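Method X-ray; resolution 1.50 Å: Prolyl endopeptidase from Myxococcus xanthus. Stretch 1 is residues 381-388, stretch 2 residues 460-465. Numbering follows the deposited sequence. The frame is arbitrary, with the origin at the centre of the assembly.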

ATOM      1  N   PHE A 381      12.911  11.851  -4.174  1.00 10.35           N
ATOM      2  CA  PHE A 381      12.627  11.819  -5.599  1.00  9.92           C
ATOM      3  C   PHE A 381      13.059  10.502  -6.226  1.00  9.98           C
ATOM      4  O   PHE A 381      14.149  10.004  -5.959  1.00 10.21           O
ATOM      5  N   THR A 382      12.196   9.911  -7.035  1.00 10.90           N
ATOM      6  CA  THR A 382      12.534   8.707  -7.800  1.00 10.18           C
ATOM      7  C   THR A 382      11.972   8.878  -9.196  1.00  8.76           C
ATOM      8  O   THR A 382      11.130   9.705  -9.451  1.00  9.69           O
ATOM      9  N   SER A 383      12.400   8.016 -10.098  1.00  8.66           N
ATOM     10  CA  SER A 383      11.697   7.843 -11.376  1.00 10.77           C
ATOM     11  C   SER A 383      11.806   6.388 -11.745  1.00  9.41           C
ATOM     12  O   SER A 383      12.460   5.612 -11.065  1.00  9.47           O
ATOM     13  N   PHE A 384      11.125   5.982 -12.808  1.00  8.97           N
ATOM     14  CA  PHE A 384      11.187   4.591 -13.224  1.00 11.81           C
ATOM     15  C   PHE A 384      12.612   4.142 -13.541  1.00 14.14           C
ATOM     16  O   PHE A 384      12.895   2.938 -13.477  1.00 16.67           O
ATOM     17  N   THR A 385      13.474   5.097 -13.889  1.00 14.85           N
ATOM     18  CA  THR A 385      14.891   4.839 -14.174  1.00 17.89           C
ATOM     19  C   THR A 385      15.909   5.533 -13.226  1.00 19.32           C
ATOM     20  O   THR A 385      17.122   5.471 -13.465  1.00 22.39           O
ATOM     21  N   THR A 386      15.425   6.156 -12.154  1.00 16.02           N
ATOM     22  CA  THR A 386      16.243   6.944 -11.200  1.00 18.11           C
ATOM     23  C   THR A 386      16.065   6.374  -9.798  1.00 15.26           C
ATOM     24  O   THR A 386      15.009   6.556  -9.188  1.00 15.50           O
ATOM     25  N   PRO A 387      17.079   5.717  -9.251  1.00 13.97           N
ATOM     26  CA  PRO A 387      17.022   5.297  -7.848  1.00 11.92           C
ATOM     27  C   PRO A 387      16.769   6.456  -6.867  1.00 11.53           C
ATOM     28  O   PRO A 387      17.089   7.594  -7.203  1.00 11.48           O
ATOM     29  N   ARG A 388      16.234   6.168  -5.678  1.00 12.31           N
ATOM     30  CA  ARG A 388      15.854   7.187  -4.705  1.00 15.11           C
ATOM     31  C   ARG A 388      16.957   8.173  -4.431  1.00 11.73           C
ATOM     32  O   ARG A 388      18.086   7.811  -4.153  1.00 11.79           O
ATOM     33  N   MET A 460      -0.795   5.350  -8.792  1.00  6.85           N
ATOM     34  CA  MET A 460       0.365   4.685  -9.378  1.00  7.40           C
ATOM     35  C   MET A 460       1.361   5.742  -9.776  1.00  8.01           C
ATOM     36  O   MET A 460       1.098   6.549 -10.629  1.00 11.05           O
ATOM     37  N   GLU A 461       2.542   5.700  -9.177  1.00  8.86           N
ATOM     38  CA  GLU A 461       3.545   6.709  -9.423  1.00 10.99           C
ATOM     39  C   GLU A 461       4.804   6.096  -9.978  1.00  9.43           C
ATOM     40  O   GLU A 461       5.009   4.884  -9.922  1.00 10.52           O
ATOM     41  N   ALA A 462       5.687   6.989 -10.396  1.00  8.51           N
ATOM     42  CA  ALA A 462       7.018   6.632 -10.931  1.00  9.66           C
ATOM     43  C   ALA A 462       8.048   6.276  -9.854  1.00 12.63           C
ATOM     44  O   ALA A 462       9.102   6.956  -9.674  1.00 12.35           O
ATOM     45  N   ASN A 463       7.751   5.228  -9.113  1.00 12.93           N
ATOM     46  CA  ASN A 463       8.652   4.638  -8.139  1.00 14.32           C
ATOM     47  C   ASN A 463       9.772   3.938  -8.910  1.00 13.79           C
ATOM     48  O   ASN A 463       9.567   3.399  -9.995  1.00 13.01           O
ATOM     49  N   PHE A 464      10.974   3.946  -8.361  1.00 12.43           N
ATOM     50  CA  PHE A 464      12.045   3.119  -8.921  1.00 12.53           C
ATOM     51  C   PHE A 464      11.931   1.696  -8.411  1.00 13.46           C
ATOM     52  O   PHE A 464      11.941   1.434  -7.200  1.00 15.14           O
ATOM     53  N   ARG A 465      11.878   0.755  -9.355  1.00 13.11           N
ATOM     54  CA  ARG A 465      11.897  -0.646  -9.029  1.00 14.52           C
ATOM     55  C   ARG A 465      13.043  -1.274  -9.812  1.00 11.92           C
ATOM     56  O   ARG A 465      12.973  -1.385 -11.034  1.00 11.56           O
TER

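The rings of Phe384 and Phe464 each pack on the other stretch and not on one another, while a single direct hydrogen bond joins the stretches. That bond comes from Thr382, whose CA-to-CB bond points toward stretch 2; its p rotamer brings OG1 within 2.9 Å of Ala462 O, and the hydroxyl donates. Threonine suits the site: its short side chain supplies this donor while Thr382 CB packs 3.8 Å from Phe464 N. The same carbonyl oxygen lies 3.2 Å from Ser383 CA, a CA-H...O contact.

The CA-to-CB bond of Phe384 points away from stretch 2, but in the m rotamer the end of the side chain comes nearer. Its flat apolar face receives Ala462 CA, 3.8 Å from the Phe384 ring centroid, and Ala462 CB approaches Phe384 CE2 to 3.6 Å; the small methyl suits this close approach.

Phe464, in the t rotamer, contributes the most covered surface. Its broad ring face takes Pro387 CG, 4.0 Å from the Phe464 centroid, a CH-pi contact for which the compact, apolar proline ring is well suited. Ser383 O lies at the edge of the Phe464 ring, 3.3 Å from Phe464 CB.

The CA-to-CB bond of Ser383 points away. Its small hydroxyl can serve two partners: OG shares a 2.8 Å hydrogen bond with Thr386 OG1 and accepts one from Thr385 N at 3.2 Å, tying the turn together. A water completes the link between stretches, donating to Phe384 O (2.7 Å from the water oxygen) and accepting from Arg465 N (2.9 Å).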

ATOM      1  CB  PHE A 381      13.322  12.975  -6.295  1.00 10.87           C
ATOM      2  CG  PHE A 381      13.109  12.982  -7.771  1.00  9.54           C
ATOM      3  CD1 PHE A 381      11.968  13.565  -8.303  1.00 10.96           C
ATOM      4  CD2 PHE A 381      14.037  12.406  -8.612  1.00 11.37           C
ATOM      5  CE1 PHE A 381      11.745  13.561  -9.643  1.00 10.34           C
ATOM      6  CE2 PHE A 381      13.824  12.382  -9.951  1.00 12.03           C
ATOM      7  CZ  PHE A 381      12.688  12.966 -10.483  1.00 10.28           C
ATOM      8  CB  THR A 382      11.949   7.387  -7.226  1.00 13.43           C
ATOM      9  OG1 THR A 382      10.500   7.495  -7.141  1.00 15.39           O
ATOM     10  CG2 THR A 382      12.379   7.152  -5.811  1.00 17.03           C
ATOM     11  CB  SER A 383      12.283   8.732 -12.499  1.00 10.87           C
ATOM     12  OG  SER A 383      13.436   8.165 -13.104  1.00 15.12           O
ATOM     13  CB  PHE A 384      10.277   4.310 -14.438  1.00 11.23           C
ATOM     14  CG  PHE A 384       8.819   4.250 -14.105  1.00 11.92           C
ATOM     15  CD1 PHE A 384       8.282   3.197 -13.377  1.00 13.04           C
ATOM     16  CD2 PHE A 384       7.969   5.256 -14.520  1.00 11.81           C
ATOM     17  CE1 PHE A 384       6.908   3.183 -13.073  1.00 12.75           C
ATOM     18  CE2 PHE A 384       6.624   5.255 -14.217  1.00 13.13           C
ATOM     19  CZ  PHE A 384       6.087   4.222 -13.493  1.00 12.84           C
ATOM     20  CB  THR A 385      15.183   5.261 -15.627  1.00 20.11           C
ATOM     21  OG1 THR A 385      15.034   6.673 -15.766  1.00 22.94           O
ATOM     22  CG2 THR A 385      14.158   4.687 -16.583  1.00 22.53           C
ATOM     23  CB  THR A 386      15.791   8.445 -11.138  1.00 17.20           C
ATOM     24  OG1 THR A 386      15.959   9.081 -12.400  1.00 25.07           O
ATOM     25  CG2 THR A 386      16.695   9.263 -10.217  1.00 22.79           C
ATOM     26  CB  PRO A 387      18.414   4.656  -7.623  1.00 12.66           C
ATOM     27  CG  PRO A 387      18.835   4.236  -8.954  1.00 14.89           C
ATOM     28  CD  PRO A 387      18.326   5.273  -9.895  1.00 13.74           C
ATOM     29  CB  ARG A 388      15.451   6.559  -3.355  1.00 19.11           C
ATOM     30  CG  ARG A 388      14.050   6.025  -3.290  1.00 25.25           C
ATOM     31  CD  ARG A 388      13.815   5.070  -2.121  1.00 25.98           C
ATOM     32  NE  ARG A 388      14.246   5.596  -0.826  1.00 29.34           N
ATOM     33  CZ  ARG A 388      13.438   6.174   0.073  1.00 29.34           C
ATOM     34  NH1 ARG A 388      12.133   6.298  -0.156  1.00 30.43           N
ATOM     35  NH2 ARG A 388      13.938   6.621   1.228  1.00 28.29           N
ATOM     36  CB  MET A 460      -0.016   3.803 -10.589  1.00  7.58           C
ATOM     37  CG  MET A 460      -1.136   2.830 -10.340  1.00 10.89           C
ATOM     38  SD  MET A 460      -0.698   1.518  -9.198  1.00 17.23           S
ATOM     39  CE  MET A 460      -1.097   1.960  -8.070  1.00 10.38           C
ATOM     40  CB  GLU A 461       3.960   7.401  -8.117  1.00 13.92           C
ATOM     41  CG  GLU A 461       2.898   8.111  -7.332  1.00 22.42           C
ATOM     42  CD  GLU A 461       3.426   8.504  -5.948  1.00 23.06           C
ATOM     43  OE1 GLU A 461       4.643   8.242  -5.647  1.00 26.48           O
ATOM     44  OE2 GLU A 461       2.619   9.068  -5.173  1.00 27.89           O
ATOM     45  CB  ALA A 462       7.542   7.809 -11.808  1.00 11.27           C
ATOM     46  CB  ASN A 463       7.916   3.586  -7.282  1.00 19.59           C
ATOM     47  CG  ASN A 463       6.919   4.194  -6.281  1.00 22.75           C
ATOM     48  OD1 ASN A 463       7.205   5.202  -5.619  1.00 31.39           O
ATOM     49  ND2 ASN A 463       5.741   3.568  -6.170  1.00 30.88           N
ATOM     50  CB  PHE A 464      13.427   3.682  -8.590  1.00 10.77           C
ATOM     51  CG  PHE A 464      14.547   2.845  -9.150  1.00 11.31           C
ATOM     52  CD1 PHE A 464      14.794   2.839 -10.502  1.00 11.96           C
ATOM     53  CD2 PHE A 464      15.326   2.030  -8.313  1.00  9.17           C
ATOM     54  CE1 PHE A 464      15.826   2.053 -11.035  1.00 12.76           C
ATOM     55  CE2 PHE A 464      16.348   1.242  -8.840  1.00 11.49           C
ATOM     56  CZ  PHE A 464      16.596   1.257 -10.186  1.00 11.31           C
ATOM     57  CB  ARG A 465      10.585  -1.306  -9.453  1.00 19.37           C
ATOM     58  CG  ARG A 465       9.381  -1.059  -8.554  1.00 24.23           C
ATOM     59  CD  ARG A 465       8.158  -1.899  -9.012  1.00 27.51           C
ATOM     60  NE  ARG A 465       6.961  -1.740  -8.176  1.00 32.13           N
ATOM     61  CZ  ARG A 465       6.261  -2.736  -7.605  1.00 33.29           C
ATOM     62  NH1 ARG A 465       6.602  -4.020  -7.746  1.00 35.21           N
ATOM     63  NH2 ARG A 465       5.189  -2.438  -6.877  1.00 36.47           N
TER
HETATM   64  O   HOH W   1      11.682   0.919 -12.202  1.00 20.06           O